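Local coordinates for protein endonuclease and methylase LlaGI (Lactococcus lactis, PDB 5FFJ) that serves as a Type ISP restriction-modification enzyme, coupling a helicase-like ATPase to sequence-specific DNA recognition and, probably, adenine N6 methylation, at residues A[849-854]-A[917-922]. Sequence-based numbering, arbitrary orientation.
Sequences TAIIGN and IGFVSN. With nucleotides of chain B.
Gly918 N donates to Ile851 O at 2.9 Å, nearly along the C=O axis, and Gly853 N returns a bond to Gly918 O at 3.2 Å; a weak third link runs from Val920 N to Gly853 O. This is parallel pairing of neighbouring central strands in the Rossmann-like methyltransferase sheet, and Asn854 opens the NPPY motif that marks the active site of N6-adenine methyltransferases. Strand 850-853 bonds on its other edge to His735 and Leu737, so it lies inside the sheet.

Beyond the paired backbones, the Asn854 amide lies close to N6 and N1 of DA11 of chain B, its CG 3.6 Å from N6. This is consistent with an adenine flipped into the active site, where related enzymes hold the amino group through this asparagine. CG stands anti to the backbone N (chi1 -172°), and Val920 CG1 braces it obliquely at 3.3 Å. Asparagine suits the place because its amide carries both a donor and an acceptor, the pair that could match N1 and the N6 amino group; an alanine here would remove that amide and would probably weaken the hold on the adenine. Val920 O is hydrogen-bonded to Tyr857 OH, joining strand 915-922 to the tyrosine of the same motif. Farther along, Asn922 ND2 makes a weak bond to OP1 of DC10 of chain B at 2.6 Å, with an N-H...O angle of only 118°.

Gly853 has phi 144°, a backbone shape in which a CB would clash with the preceding carbonyl oxygen. The flat Phe919 ring fits beside this bare residue, its edge to Gly853 N. Branched Ile851 and Ile917 fill the same sheet face, both packing on Ala907 of helix 899-910. Ile851 CG2 lies 4.1 Å from Phe919 CZ, while Ile917 CG2 sits 4.0 Å above one ring face, over its centre.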
ATOM      1  N   THR A 849     -29.326  -9.377 -15.249  1.00 81.29           N
ATOM      2  CA  THR A 849     -29.336  -8.793 -16.584  1.00 99.48           C
ATOM      3  C   THR A 849     -28.214  -7.773 -16.750  1.00 88.77           C
ATOM      4  O   THR A 849     -27.819  -7.450 -17.871  1.00 88.10           O
ATOM      5  CB  THR A 849     -30.690  -8.111 -16.877  1.00105.70           C
ATOM      6  OG1 THR A 849     -31.759  -8.932 -16.392  1.00104.67           O
ATOM      7  CG2 THR A 849     -30.874  -7.874 -18.369  1.00 92.09           C
ATOM      8  N   ALA A 850     -27.704  -7.270 -15.630  1.00 88.88           N
ATOM      9  CA  ALA A 850     -26.644  -6.269 -15.660  1.00 90.43           C
ATOM     10  C   ALA A 850     -25.661  -6.447 -14.505  1.00 87.82           C
ATOM     11  O   ALA A 850     -26.062  -6.527 -13.343  1.00 82.14           O
ATOM     12  CB  ALA A 850     -27.240  -4.878 -15.626  1.00 84.17           C
ATOM     13  N   ILE A 851     -24.375  -6.513 -14.838  1.00 80.68           N
ATOM     14  CA  ILE A 851     -23.315  -6.542 -13.836  1.00 75.10           C
ATOM     15  C   ILE A 851     -22.509  -5.251 -13.961  1.00 74.71           C
ATOM     16  O   ILE A 851     -22.109  -4.859 -15.057  1.00 76.45           O
ATOM     17  CB  ILE A 851     -22.410  -7.780 -13.991  1.00 73.93           C
ATOM     18  CG1 ILE A 851     -23.270  -9.049 -13.946  1.00 81.04           C
ATOM     19  CG2 ILE A 851     -21.349  -7.807 -12.891  1.00 66.48           C
ATOM     20  CD1 ILE A 851     -22.496 -10.351 -14.003  1.00 79.86           C
ATOM     21  N   ILE A 852     -22.282  -4.600 -12.824  1.00 69.51           N
ATOM     22  CA  ILE A 852     -21.771  -3.236 -12.793  1.00 72.31           C
ATOM     23  C   ILE A 852     -20.745  -3.065 -11.677  1.00 68.37           C
ATOM     24  O   ILE A 852     -20.857  -3.703 -10.634  1.00 67.45           O
ATOM     25  CB  ILE A 852     -22.946  -2.232 -12.607  1.00 64.15           C
ATOM     26  CG1 ILE A 852     -23.407  -1.703 -13.968  1.00 68.64           C
ATOM     27  CG2 ILE A 852     -22.569  -1.073 -11.672  1.00 83.47           C
ATOM     28  CD1 ILE A 852     -24.697  -0.899 -13.916  1.00 85.30           C
ATOM     29  N   GLY A 853     -19.746  -2.214 -11.899  1.00 74.88           N
ATOM     30  CA  GLY A 853     -18.836  -1.840 -10.831  1.00 82.45           C
ATOM     31  C   GLY A 853     -17.384  -1.626 -11.212  1.00 80.40           C
ATOM     32  O   GLY A 853     -17.037  -1.449 -12.383  1.00 57.92           O
ATOM     33  N   ASN A 854     -16.541  -1.626 -10.184  1.00 79.75           N
ATOM     34  CA  ASN A 854     -15.102  -1.475 -10.332  1.00 73.04           C
ATOM     35  C   ASN A 854     -14.409  -2.725  -9.801  1.00 71.97           C
ATOM     36  O   ASN A 854     -14.077  -2.794  -8.615  1.00 66.91           O
ATOM     37  CB  ASN A 854     -14.616  -0.228  -9.584  1.00 79.53           C
ATOM     38  CG  ASN A 854     -13.158   0.089  -9.855  1.00 70.76           C
ATOM     39  OD1 ASN A 854     -12.404  -0.744 -10.358  1.00 77.60           O
ATOM     40  ND2 ASN A 854     -12.752   1.306  -9.517  1.00 68.71           N
ATOM     41  N   ILE A 917     -22.781  -5.807 -19.331  1.00 84.42           N
ATOM     42  CA  ILE A 917     -21.785  -5.548 -18.298  1.00 82.61           C
ATOM     43  C   ILE A 917     -21.284  -4.117 -18.449  1.00 76.39           C
ATOM     44  O   ILE A 917     -21.309  -3.560 -19.545  1.00 73.70           O
ATOM     45  CB  ILE A 917     -20.597  -6.529 -18.371  1.00 75.71           C
ATOM     46  CG1 ILE A 917     -21.110  -7.962 -18.556  1.00 82.63           C
ATOM     47  CG2 ILE A 917     -19.720  -6.399 -17.119  1.00 66.85           C
ATOM     48  CD1 ILE A 917     -20.046  -9.033 -18.410  1.00 73.05           C
ATOM     49  N   GLY A 918     -20.855  -3.521 -17.341  1.00 58.34           N
ATOM     50  CA  GLY A 918     -20.269  -2.194 -17.351  1.00 68.01           C
ATOM     51  C   GLY A 918     -19.220  -2.063 -16.263  1.00 72.69           C
ATOM     52  O   GLY A 918     -19.543  -2.070 -15.072  1.00 64.29           O
ATOM     53  N   PHE A 919     -17.962  -1.938 -16.680  1.00 70.17           N
ATOM     54  CA  PHE A 919     -16.828  -1.925 -15.761  1.00 70.45           C
ATOM     55  C   PHE A 919     -15.863  -0.775 -16.029  1.00 69.20           C
ATOM     56  O   PHE A 919     -15.732  -0.304 -17.162  1.00 68.69           O
ATOM     57  CB  PHE A 919     -16.045  -3.242 -15.859  1.00 62.47           C
ATOM     58  CG  PHE A 919     -16.592  -4.371 -15.020  1.00 67.70           C
ATOM     59  CD1 PHE A 919     -17.505  -4.151 -13.998  1.00 73.41           C
ATOM     60  CD2 PHE A 919     -16.165  -5.668 -15.252  1.00 70.22           C
ATOM     61  CE1 PHE A 919     -17.983  -5.203 -13.239  1.00 71.36           C
ATOM     62  CE2 PHE A 919     -16.640  -6.722 -14.497  1.00 58.05           C
ATOM     63  CZ  PHE A 919     -17.548  -6.491 -13.490  1.00 56.33           C
ATOM     64  N   VAL A 920     -15.192  -0.335 -14.967  1.00 66.85           N
ATOM     65  CA  VAL A 920     -13.954   0.418 -15.090  1.00 67.69           C
ATOM     66  C   VAL A 920     -12.847  -0.547 -14.684  1.00 70.29           C
ATOM     67  O   VAL A 920     -12.884  -1.123 -13.595  1.00 73.93           O
ATOM     68  CB  VAL A 920     -13.931   1.700 -14.216  1.00 73.99           C
ATOM     69  CG1 VAL A 920     -14.218   1.388 -12.748  1.00 57.01           C
ATOM     70  CG2 VAL A 920     -12.594   2.415 -14.359  1.00 81.32           C
ATOM     71  N   SER A 921     -11.878  -0.748 -15.571  1.00 66.68           N
ATOM     72  CA  SER A 921     -10.888  -1.800 -15.378  1.00 65.74           C
ATOM     73  C   SER A 921      -9.519  -1.420 -15.916  1.00 61.14           C
ATOM     74  O   SER A 921      -9.349  -0.376 -16.546  1.00 58.64           O
ATOM     75  CB  SER A 921     -11.358  -3.086 -16.058  1.00 50.22           C
ATOM     76  OG  SER A 921     -11.622  -2.855 -17.433  1.00 68.05           O
ATOM     77  N   ASN A 922      -8.545  -2.283 -15.651  1.00 60.82           N
ATOM     78  CA  ASN A 922      -7.254  -2.197 -16.312  1.00 59.94           C
ATOM     79  C   ASN A 922      -7.476  -2.364 -17.812  1.00 54.82           C
ATOM     80  O   ASN A 922      -8.064  -3.353 -18.248  1.00 63.53           O
ATOM     81  CB  ASN A 922      -6.299  -3.265 -15.772  1.00 54.63           C
ATOM     82  CG  ASN A 922      -4.875  -3.082 -16.260  1.00 59.52           C
ATOM     83  OD1 ASN A 922      -4.626  -2.428 -17.274  1.00 71.65           O
ATOM     84  ND2 ASN A 922      -3.928  -3.669 -15.538  1.00 63.08           N
TER
ATOM     85  P    DA B  11      -0.985  -4.653 -10.039  1.00 45.46           P
ATOM     86  OP1  DA B  11      -0.659  -4.955  -8.627  1.00 54.29           O
ATOM     87  OP2  DA B  11      -1.985  -5.477 -10.757  1.00 62.12           O
ATOM     88  O5'  DA B  11      -1.427  -3.116 -10.125  1.00 50.04           O
ATOM     89  C5'  DA B  11      -2.770  -2.741  -9.852  1.00 47.46           C
ATOM     90  C4'  DA B  11      -2.842  -1.293  -9.407  1.00 51.40           C
ATOM     91  O4'  DA B  11      -4.225  -0.844  -9.416  1.00 54.92           O
ATOM     92  C3'  DA B  11      -2.360  -1.039  -7.987  1.00 46.91           C
ATOM     93  O3'  DA B  11      -1.907   0.311  -7.827  1.00 61.07           O
ATOM     94  C2'  DA B  11      -3.627  -1.314  -7.193  1.00 57.13           C
ATOM     95  C1'  DA B  11      -4.671  -0.644  -8.081  1.00 63.36           C
ATOM     96  N9   DA B  11      -6.029  -1.174  -7.967  1.00 61.66           N
ATOM     97  C8   DA B  11      -6.415  -2.402  -7.505  1.00 66.97           C
ATOM     98  N7   DA B  11      -7.713  -2.596  -7.545  1.00 75.62           N
ATOM     99  C5   DA B  11      -8.209  -1.419  -8.079  1.00 72.88           C
ATOM    100  C6   DA B  11      -9.516  -0.987  -8.378  1.00 81.46           C
ATOM    101  N6   DA B  11     -10.604  -1.734  -8.169  1.00 89.59           N
ATOM    102  N1   DA B  11      -9.662   0.247  -8.902  1.00 82.47           N
ATOM    103  C2   DA B  11      -8.572   0.992  -9.109  1.00 75.11           C
ATOM    104  N3   DA B  11      -7.299   0.694  -8.868  1.00 69.57           N
ATOM    105  C4   DA B  11      -7.185  -0.536  -8.348  1.00 64.53           C
ATOM    106  P    DC B  10      -0.764  -4.674 -16.821  1.00 49.33           P
ATOM    107  OP1  DC B  10      -2.208  -4.968 -16.978  1.00 54.61           O
ATOM    108  OP2  DC B  10      -0.141  -3.650 -17.694  1.00 52.12           O
ATOM    109  O5'  DC B  10      -0.451  -4.292 -15.298  1.00 27.78           O
ATOM    110  C5'  DC B  10      -0.916  -5.134 -14.252  1.00 44.74           C
ATOM    111  C4'  DC B  10       0.170  -5.385 -13.218  1.00 45.51           C
ATOM    112  O4'  DC B  10       1.447  -5.605 -13.887  1.00 51.21           O
ATOM    113  C3'  DC B  10       0.398  -4.232 -12.234  1.00 46.07           C
ATOM    114  O3'  DC B  10       0.378  -4.707 -10.886  1.00 49.13           O
ATOM    115  C2'  DC B  10       1.761  -3.675 -12.632  1.00 41.76           C
ATOM    116  C1'  DC B  10       2.458  -4.891 -13.211  1.00 53.63           C
ATOM    117  N1   DC B  10       3.554  -4.554 -14.179  1.00 46.61           N
ATOM    118  C2   DC B  10       4.900  -4.760 -13.832  1.00 43.70           C
ATOM    119  O2   DC B  10       5.178  -5.230 -12.721  1.00 49.72           O
ATOM    120  N3   DC B  10       5.863  -4.438 -14.733  1.00 43.01           N
ATOM    121  C4   DC B  10       5.524  -3.932 -15.923  1.00 39.17           C
ATOM    122  N4   DC B  10       6.503  -3.627 -16.781  1.00 47.72           N
ATOM    123  C5   DC B  10       4.167  -3.716 -16.284  1.00 37.92           C
ATOM    124  C6   DC B  10       3.227  -4.035 -15.393  1.00 42.45           C
TER